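PDB 1WY2: Xaa-Pro dipeptidase from Pyrococcus horikoshii, which probably splits dipeptides that carry proline at the C-terminal position and a nonpolar residue before it, using a pair of metal ions in each subunit. Local coordinates for residues 142-147 and 222-227; 179-184 and 210-215. All coordinates share one frame; numbering follows the deposited sequence.

Interaction 1. Residues 142-147 and 222-227; sequences IADKAV and SDITRT. With ZN (zinc ion), chain D; ZN (zinc ion), chain E.
With CG1 anti to the backbone N (chi1 -175°) and chi2 extended, Ile224 stretches from its strand toward helix 142-147, and this places CG2 between the backbone N and the carbonyl carbon. Val147 has CG1 anti to its N (chi1 173°), so that CG2 meets Ile224 tip to tip. The methyls Val147 CG2 and Ile224 CG2 stand 3.4 Å apart, tighter than usual carbon contact. One helical turn earlier, Ala143 CB lies 3.8 Å from Ile224 CG2 and 3.6 Å from Ser222 OG, whose hydrogen-bond partner is the backbone N of Ala215. The other Val147 branch, CG1, crosses the aliphatic part of Arg226 at about a right angle, 3.8 Å from its CG. Arg226 bends at chi2 (-68°), and its guanidinium turns back along its own strand: NH1 donates to Thr225 O, while NH2 forms a salt bridge with Asp331. Ile224 CD1 rests over one guanidinium face toward its rim, and Asp144 OD1, hydrogen-bonded to Thr346, comes within 3.2 Å of the same CD1. An alanine at Val147 would probably leave Ile224 CG2 and the Arg226 methylene groups less well packed against the helix, since both branches that reach them would be lost.

The side chains alternate: Ile224 and Arg226 point to the helix, whereas Asp223, just before the regular strand, points away and bridges the two zinc ions, OD1 binding that of chain D at 2.0 Å and OD2 that of chain E at 2.1 Å. This packs helix 130-153 on the metal-bearing sheet of the M24 peptidase domain. Strand 220-229 pairs with strand 208-217, whose Leu213 touches Ala146, and helix 160-173 meets Ile142 and Ala146 through Met171.

Interaction 2. Residues 179-184 and 210-215; sequences PAFDTI and VIDLGA. With ZN (zinc ion), chain D.
The dinuclear metal site of the M24 peptidase fold borders this contact, in which an irregular loop joins two short antiparallel pairings along strand 208-217. Asp212 OD1 binds the zinc ion of chain D at 2.0 Å, and Asp223 OD1 and Glu330 supply further ligands to that ion; Asp212 OD2 makes a salt bridge with Arg328. The carboxylate stands with CG anti to the backbone N (chi1 -167°), alongside Ile184, which points the same way, with Asp212 CB and Ile184 CB 3.7 Å apart. Their backbones form a hydrogen-bonded pair: Ile184 N donates to Asp212 O in the carbonyl plane at 2.9 Å, and Asp212 N answers on a lone pair of Ile184 O at 3.0 Å. The backbone of the metal ligand is therefore held through both its N and its O.

Phe181 occupies the crowded chi1 position (53°), which swings its ring across the strand. Phe181 CZ comes 3.3 Å from Asp212 OD1 and 3.2 Å from Leu213 C, with ring and carboxylate planes 85° apart. Gly214 passes close to the ring and to Ala180 CB; a side chain there would clash with Phe181 CE2. Gly214 O accepts a nearly straight bond from Ala180 N (2.8 Å), the donor sitting well above the carbonyl plane. Where the two pairings part, a water links the segments, accepting from Gly214 N and donating to Phe181 O and Thr183 OG1, and lies over one face of the Phe181 ring toward its rim. Thr183 OG1 is also hydrogen-bonded to Glu168.

Asp182 reaches Lys178 of the second subunit in a salt bridge. On the helical side, Leu213 packs on Val147 and Ile211 on Ala150 of helix 130-153, while helix 160-173 touches Pro179, Thr183 and Ala215; strand 220-229 is the next strand beyond 208-217.

In the fold
From the N terminus, the first of these segments is 142-147, on helix 130-153; helix 160-173 follows before the chain reaches the loop 179-184. Interaction 2 closes a loop of 25 residues when strand 208-217 returns beside it. The chain then turns back into strand 220-229, where interaction 1 closes the longer loop of 74 residues, with interaction 2 nested inside. Their centres lie about 7 Å apart. The two strands are neighbours in one antiparallel sheet, with Arg226 O close to Ile211 N in a probable hydrogen bond, and each brings an aspartate to the zinc ion of chain D. Together the contacts join helix 130-153, these two strands and the loop 179-184 around the metal site.

Interaction 1. Residues 142-147 and 222-227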
ATOM      1  N   ILE A 142       0.718  15.858 -14.376  1.00 18.03           N
ATOM      2  CA  ILE A 142      -0.367  15.885 -13.405  1.00 18.41           C
ATOM      3  C   ILE A 142       0.186  16.313 -12.043  1.00 18.35           C
ATOM      4  O   ILE A 142      -0.461  17.062 -11.308  1.00 17.80           O
ATOM      5  CB  ILE A 142      -1.039  14.492 -13.288  1.00 18.21           C
ATOM      6  CG1 ILE A 142      -1.763  14.164 -14.597  1.00 19.59           C
ATOM      7  CG2 ILE A 142      -2.014  14.464 -12.110  1.00 19.79           C
ATOM      8  CD1 ILE A 142      -2.392  12.793 -14.630  1.00 22.60           C
ATOM      9  N   ALA A 143       1.388  15.846 -11.715  1.00 17.37           N
ATOM     10  CA  ALA A 143       2.009  16.202 -10.439  1.00 16.40           C
ATOM     11  C   ALA A 143       2.336  17.694 -10.432  1.00 17.86           C
ATOM     12  O   ALA A 143       2.158  18.367  -9.417  1.00 16.84           O
ATOM     13  CB  ALA A 143       3.279  15.378 -10.218  1.00 17.93           C
ATOM     14  N   ASP A 144       2.821  18.207 -11.563  1.00 17.26           N
ATOM     15  CA  ASP A 144       3.142  19.633 -11.667  1.00 18.35           C
ATOM     16  C   ASP A 144       1.886  20.462 -11.412  1.00 17.59           C
ATOM     17  O   ASP A 144       1.922  21.464 -10.698  1.00 18.30           O
ATOM     18  CB  ASP A 144       3.701  19.979 -13.057  1.00 18.44           C
ATOM     19  CG  ASP A 144       5.187  19.688 -13.187  1.00 23.13           C
ATOM     20  OD1 ASP A 144       5.936  19.936 -12.215  1.00 23.64           O
ATOM     21  OD2 ASP A 144       5.612  19.234 -14.271  1.00 24.83           O
ATOM     22  N   LYS A 145       0.772  20.043 -12.002  1.00 16.91           N
ATOM     23  CA  LYS A 145      -0.489  20.757 -11.819  1.00 17.97           C
ATOM     24  C   LYS A 145      -0.911  20.732 -10.356  1.00 18.08           C
ATOM     25  O   LYS A 145      -1.458  21.709  -9.838  1.00 18.33           O
ATOM     26  CB  LYS A 145      -1.590  20.135 -12.682  1.00 19.05           C
ATOM     27  CG  LYS A 145      -1.442  20.420 -14.165  1.00 23.45           C
ATOM     28  CD  LYS A 145      -2.561  19.778 -14.961  1.00 27.07           C
ATOM     29  CE  LYS A 145      -2.459  20.155 -16.430  1.00 29.19           C
ATOM     30  NZ  LYS A 145      -3.559  19.543 -17.230  1.00 30.97           N
ATOM     31  N   ALA A 146      -0.646  19.613  -9.688  1.00 17.00           N
ATOM     32  CA  ALA A 146      -1.011  19.471  -8.285  1.00 17.21           C
ATOM     33  C   ALA A 146      -0.179  20.400  -7.409  1.00 16.94           C
ATOM     34  O   ALA A 146      -0.701  21.023  -6.488  1.00 16.46           O
ATOM     35  CB  ALA A 146      -0.830  18.026  -7.840  1.00 18.16           C
ATOM     36  N   VAL A 147       1.115  20.491  -7.698  1.00 16.68           N
ATOM     37  CA  VAL A 147       1.991  21.361  -6.923  1.00 17.62           C
ATOM     38  C   VAL A 147       1.589  22.825  -7.095  1.00 17.14           C
ATOM     39  O   VAL A 147       1.579  23.590  -6.130  1.00 18.89           O
ATOM     40  CB  VAL A 147       3.465  21.187  -7.341  1.00 18.83           C
ATOM     41  CG1 VAL A 147       4.336  22.221  -6.634  1.00 22.95           C
ATOM     42  CG2 VAL A 147       3.932  19.781  -6.988  1.00 20.64           C
ATOM     43  N   SER A 222       4.920   9.328 -10.581  1.00 16.83           N
ATOM     44  CA  SER A 222       5.608  10.611 -10.707  1.00 15.71           C
ATOM     45  C   SER A 222       5.947  11.026  -9.274  1.00 15.05           C
ATOM     46  O   SER A 222       5.345  10.529  -8.318  1.00 14.95           O
ATOM     47  CB  SER A 222       4.712  11.659 -11.377  1.00 16.31           C
ATOM     48  OG  SER A 222       3.476  11.789 -10.701  1.00 18.68           O
ATOM     49  N   ASP A 223       6.898  11.935  -9.119  1.00 15.47           N
ATOM     50  CA  ASP A 223       7.325  12.343  -7.786  1.00 14.87           C
ATOM     51  C   ASP A 223       7.933  13.735  -7.882  1.00 14.72           C
ATOM     52  O   ASP A 223       8.830  13.967  -8.692  1.00 16.01           O
ATOM     53  CB  ASP A 223       8.365  11.331  -7.287  1.00 14.18           C
ATOM     54  CG  ASP A 223       8.615  11.410  -5.800  1.00 16.19           C
ATOM     55  OD1 ASP A 223       8.091  12.327  -5.132  1.00 15.59           O
ATOM     56  OD2 ASP A 223       9.353  10.532  -5.308  1.00 16.01           O
ATOM     57  N   ILE A 224       7.445  14.658  -7.061  1.00 14.50           N
ATOM     58  CA  ILE A 224       7.950  16.025  -7.090  1.00 14.19           C
ATOM     59  C   ILE A 224       7.862  16.687  -5.715  1.00 13.63           C
ATOM     60  O   ILE A 224       6.953  16.404  -4.944  1.00 15.13           O
ATOM     61  CB  ILE A 224       7.142  16.874  -8.115  1.00 15.03           C
ATOM     62  CG1 ILE A 224       7.739  18.275  -8.244  1.00 17.21           C
ATOM     63  CG2 ILE A 224       5.684  16.978  -7.676  1.00 15.66           C
ATOM     64  CD1 ILE A 224       7.008  19.165  -9.254  1.00 18.51           C
ATOM     65  N   THR A 225       8.831  17.546  -5.406  1.00 13.39           N
ATOM     66  CA  THR A 225       8.829  18.282  -4.145  1.00 14.91           C
ATOM     67  C   THR A 225       9.240  19.722  -4.399  1.00 14.46           C
ATOM     68  O   THR A 225      10.238  19.988  -5.067  1.00 15.75           O
ATOM     69  CB  THR A 225       9.833  17.735  -3.092  1.00 15.32           C
ATOM     70  OG1 THR A 225       9.541  16.368  -2.783  1.00 16.18           O
ATOM     71  CG2 THR A 225       9.728  18.552  -1.799  1.00 16.01           C
ATOM     72  N   ARG A 226       8.458  20.653  -3.873  1.00 15.75           N
ATOM     73  CA  ARG A 226       8.789  22.068  -3.980  1.00 15.36           C
ATOM     74  C   ARG A 226       8.605  22.636  -2.582  1.00 15.23           C
ATOM     75  O   ARG A 226       7.731  22.199  -1.839  1.00 16.60           O
ATOM     76  CB  ARG A 226       7.861  22.794  -4.958  1.00 13.80           C
ATOM     77  CG  ARG A 226       8.100  22.445  -6.421  1.00 14.78           C
ATOM     78  CD  ARG A 226       9.447  22.965  -6.919  1.00 15.26           C
ATOM     79  NE  ARG A 226       9.669  22.601  -8.316  1.00 17.64           N
ATOM     80  CZ  ARG A 226      10.160  21.431  -8.715  1.00 18.87           C
ATOM     81  NH1 ARG A 226      10.499  20.502  -7.822  1.00 17.92           N
ATOM     82  NH2 ARG A 226      10.284  21.177 -10.009  1.00 17.44           N
ATOM     83  N   THR A 227       9.442  23.595  -2.218  1.00 15.37           N
ATOM     84  CA  THR A 227       9.330  24.211  -0.906  1.00 16.54           C
ATOM     85  C   THR A 227       9.070  25.691  -1.121  1.00 16.46           C
ATOM     86  O   THR A 227       9.688  26.313  -1.985  1.00 17.19           O
ATOM     87  CB  THR A 227      10.625  24.035  -0.083  1.00 16.81           C
ATOM     88  OG1 THR A 227      10.851  22.641   0.161  1.00 17.89           O
ATOM     89  CG2 THR A 227      10.518  24.764   1.257  1.00 19.50           C
TER
HETATM   90 ZN    ZN D 405       8.880  12.979  -3.402  1.00 17.25          ZN
HETATM   91 ZN    ZN E 406      11.110  10.882  -4.161  1.00 18.14          ZN

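Interaction 2. Residues 179-184 and 210-215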
ATOM      1  N   PRO A 179      -3.187   9.153  -5.669  1.00 21.79           N
ATOM      2  CA  PRO A 179      -1.856   9.709  -5.398  1.00 20.26           C
ATOM      3  C   PRO A 179      -0.826   8.581  -5.417  1.00 19.06           C
ATOM      4  O   PRO A 179      -1.142   7.449  -5.056  1.00 19.48           O
ATOM      5  CB  PRO A 179      -2.009  10.323  -4.004  1.00 21.22           C
ATOM      6  CG  PRO A 179      -3.476  10.643  -3.921  1.00 22.47           C
ATOM      7  CD  PRO A 179      -4.104   9.425  -4.548  1.00 22.70           C
ATOM      8  N   ALA A 180       0.401   8.886  -5.829  1.00 18.25           N
ATOM      9  CA  ALA A 180       1.453   7.872  -5.885  1.00 18.86           C
ATOM     10  C   ALA A 180       1.876   7.446  -4.481  1.00 19.99           C
ATOM     11  O   ALA A 180       2.422   6.357  -4.283  1.00 19.54           O
ATOM     12  CB  ALA A 180       2.658   8.411  -6.655  1.00 18.08           C
ATOM     13  N   PHE A 181       1.619   8.320  -3.514  1.00 19.07           N
ATOM     14  CA  PHE A 181       1.953   8.070  -2.119  1.00 19.94           C
ATOM     15  C   PHE A 181       1.255   9.134  -1.277  1.00 19.96           C
ATOM     16  O   PHE A 181       0.745  10.109  -1.819  1.00 18.73           O
ATOM     17  CB  PHE A 181       3.472   8.129  -1.927  1.00 19.87           C
ATOM     18  CG  PHE A 181       4.105   9.393  -2.442  1.00 19.70           C
ATOM     19  CD1 PHE A 181       4.163  10.533  -1.647  1.00 21.93           C
ATOM     20  CD2 PHE A 181       4.641   9.443  -3.726  1.00 20.24           C
ATOM     21  CE1 PHE A 181       4.746  11.703  -2.121  1.00 20.51           C
ATOM     22  CE2 PHE A 181       5.229  10.614  -4.214  1.00 20.57           C
ATOM     23  CZ  PHE A 181       5.283  11.743  -3.410  1.00 19.55           C
ATOM     24  N   ASP A 182       1.219   8.939   0.039  1.00 21.40           N
ATOM     25  CA  ASP A 182       0.568   9.894   0.936  1.00 23.09           C
ATOM     26  C   ASP A 182       1.182  11.287   0.794  1.00 21.53           C
ATOM     27  O   ASP A 182       2.357  11.494   1.095  1.00 20.86           O
ATOM     28  CB  ASP A 182       0.675   9.409   2.385  1.00 26.79           C
ATOM     29  CG  ASP A 182      -0.242   8.232   2.678  1.00 31.99           C
ATOM     30  OD1 ASP A 182      -0.247   7.263   1.890  1.00 34.01           O
ATOM     31  OD2 ASP A 182      -0.956   8.275   3.702  1.00 37.30           O
ATOM     32  N   THR A 183       0.370  12.239   0.349  1.00 20.16           N
ATOM     33  CA  THR A 183       0.827  13.607   0.127  1.00 18.06           C
ATOM     34  C   THR A 183       1.425  14.275   1.350  1.00 18.42           C
ATOM     35  O   THR A 183       0.841  14.267   2.437  1.00 16.76           O
ATOM     36  CB  THR A 183      -0.317  14.490  -0.404  1.00 19.02           C
ATOM     37  OG1 THR A 183      -0.750  13.984  -1.672  1.00 19.32           O
ATOM     38  CG2 THR A 183       0.149  15.933  -0.575  1.00 18.84           C
ATOM     39  N   ILE A 184       2.597  14.866   1.148  1.00 15.27           N
ATOM     40  CA  ILE A 184       3.302  15.564   2.206  1.00 16.33           C
ATOM     41  C   ILE A 184       3.119  17.068   2.064  1.00 15.92           C
ATOM     42  O   ILE A 184       3.472  17.645   1.044  1.00 15.42           O
ATOM     43  CB  ILE A 184       4.814  15.238   2.161  1.00 15.97           C
ATOM     44  CG1 ILE A 184       5.040  13.796   2.616  1.00 18.10           C
ATOM     45  CG2 ILE A 184       5.601  16.219   3.035  1.00 17.48           C
ATOM     46  CD1 ILE A 184       6.418  13.263   2.301  1.00 19.16           C
ATOM     47  N   VAL A 210       6.941  22.361   2.848  1.00 16.71           N
ATOM     48  CA  VAL A 210       7.458  21.378   1.906  1.00 16.36           C
ATOM     49  C   VAL A 210       6.253  20.653   1.313  1.00 16.51           C
ATOM     50  O   VAL A 210       5.387  20.174   2.048  1.00 18.07           O
ATOM     51  CB  VAL A 210       8.387  20.358   2.612  1.00 16.63           C
ATOM     52  CG1 VAL A 210       8.863  19.297   1.616  1.00 17.11           C
ATOM     53  CG2 VAL A 210       9.583  21.079   3.218  1.00 18.16           C
ATOM     54  N   ILE A 211       6.203  20.598  -0.015  1.00 15.32           N
ATOM     55  CA  ILE A 211       5.114  19.951  -0.745  1.00 16.20           C
ATOM     56  C   ILE A 211       5.707  18.810  -1.567  1.00 15.62           C
ATOM     57  O   ILE A 211       6.376  19.047  -2.571  1.00 15.81           O
ATOM     58  CB  ILE A 211       4.434  20.957  -1.701  1.00 16.80           C
ATOM     59  CG1 ILE A 211       3.993  22.199  -0.917  1.00 18.08           C
ATOM     60  CG2 ILE A 211       3.234  20.307  -2.387  1.00 18.16           C
ATOM     61  CD1 ILE A 211       3.700  23.406  -1.795  1.00 19.39           C
ATOM     62  N   ASP A 212       5.467  17.576  -1.134  1.00 16.16           N
ATOM     63  CA  ASP A 212       5.986  16.391  -1.817  1.00 15.23           C
ATOM     64  C   ASP A 212       4.778  15.530  -2.183  1.00 15.52           C
ATOM     65  O   ASP A 212       4.053  15.052  -1.310  1.00 15.67           O
ATOM     66  CB  ASP A 212       6.928  15.624  -0.876  1.00 15.48           C
ATOM     67  CG  ASP A 212       7.764  14.570  -1.588  1.00 15.58           C
ATOM     68  OD1 ASP A 212       7.386  14.118  -2.690  1.00 15.23           O
ATOM     69  OD2 ASP A 212       8.806  14.176  -1.021  1.00 17.88           O
ATOM     70  N   LEU A 213       4.557  15.341  -3.478  1.00 13.93           N
ATOM     71  CA  LEU A 213       3.414  14.567  -3.935  1.00 14.63           C
ATOM     72  C   LEU A 213       3.716  13.884  -5.256  1.00 14.12           C
ATOM     73  O   LEU A 213       4.767  14.103  -5.864  1.00 14.19           O
ATOM     74  CB  LEU A 213       2.193  15.495  -4.079  1.00 14.12           C
ATOM     75  CG  LEU A 213       2.318  16.701  -5.022  1.00 16.53           C
ATOM     76  CD1 LEU A 213       2.084  16.262  -6.460  1.00 17.11           C
ATOM     77  CD2 LEU A 213       1.299  17.773  -4.637  1.00 17.49           C
ATOM     78  N   GLY A 214       2.790  13.045  -5.699  1.00 14.84           N
ATOM     79  CA  GLY A 214       2.990  12.353  -6.956  1.00 15.19           C
ATOM     80  C   GLY A 214       1.696  11.720  -7.414  1.00 15.62           C
ATOM     81  O   GLY A 214       0.782  11.516  -6.620  1.00 16.08           O
ATOM     82  N   ALA A 215       1.614  11.409  -8.698  1.00 16.22           N
ATOM     83  CA  ALA A 215       0.413  10.794  -9.229  1.00 16.61           C
ATOM     84  C   ALA A 215       0.701   9.424  -9.816  1.00 16.92           C
ATOM     85  O   ALA A 215       1.751   9.209 -10.424  1.00 17.97           O
ATOM     86  CB  ALA A 215      -0.198  11.693 -10.302  1.00 17.84           C
TER
HETATM   87 ZN    ZN D 405       8.880  12.979  -3.402  1.00 17.25          ZN
HETATM   88  O   HOH W   1       0.887  12.501  -3.376  1.00 19.29           O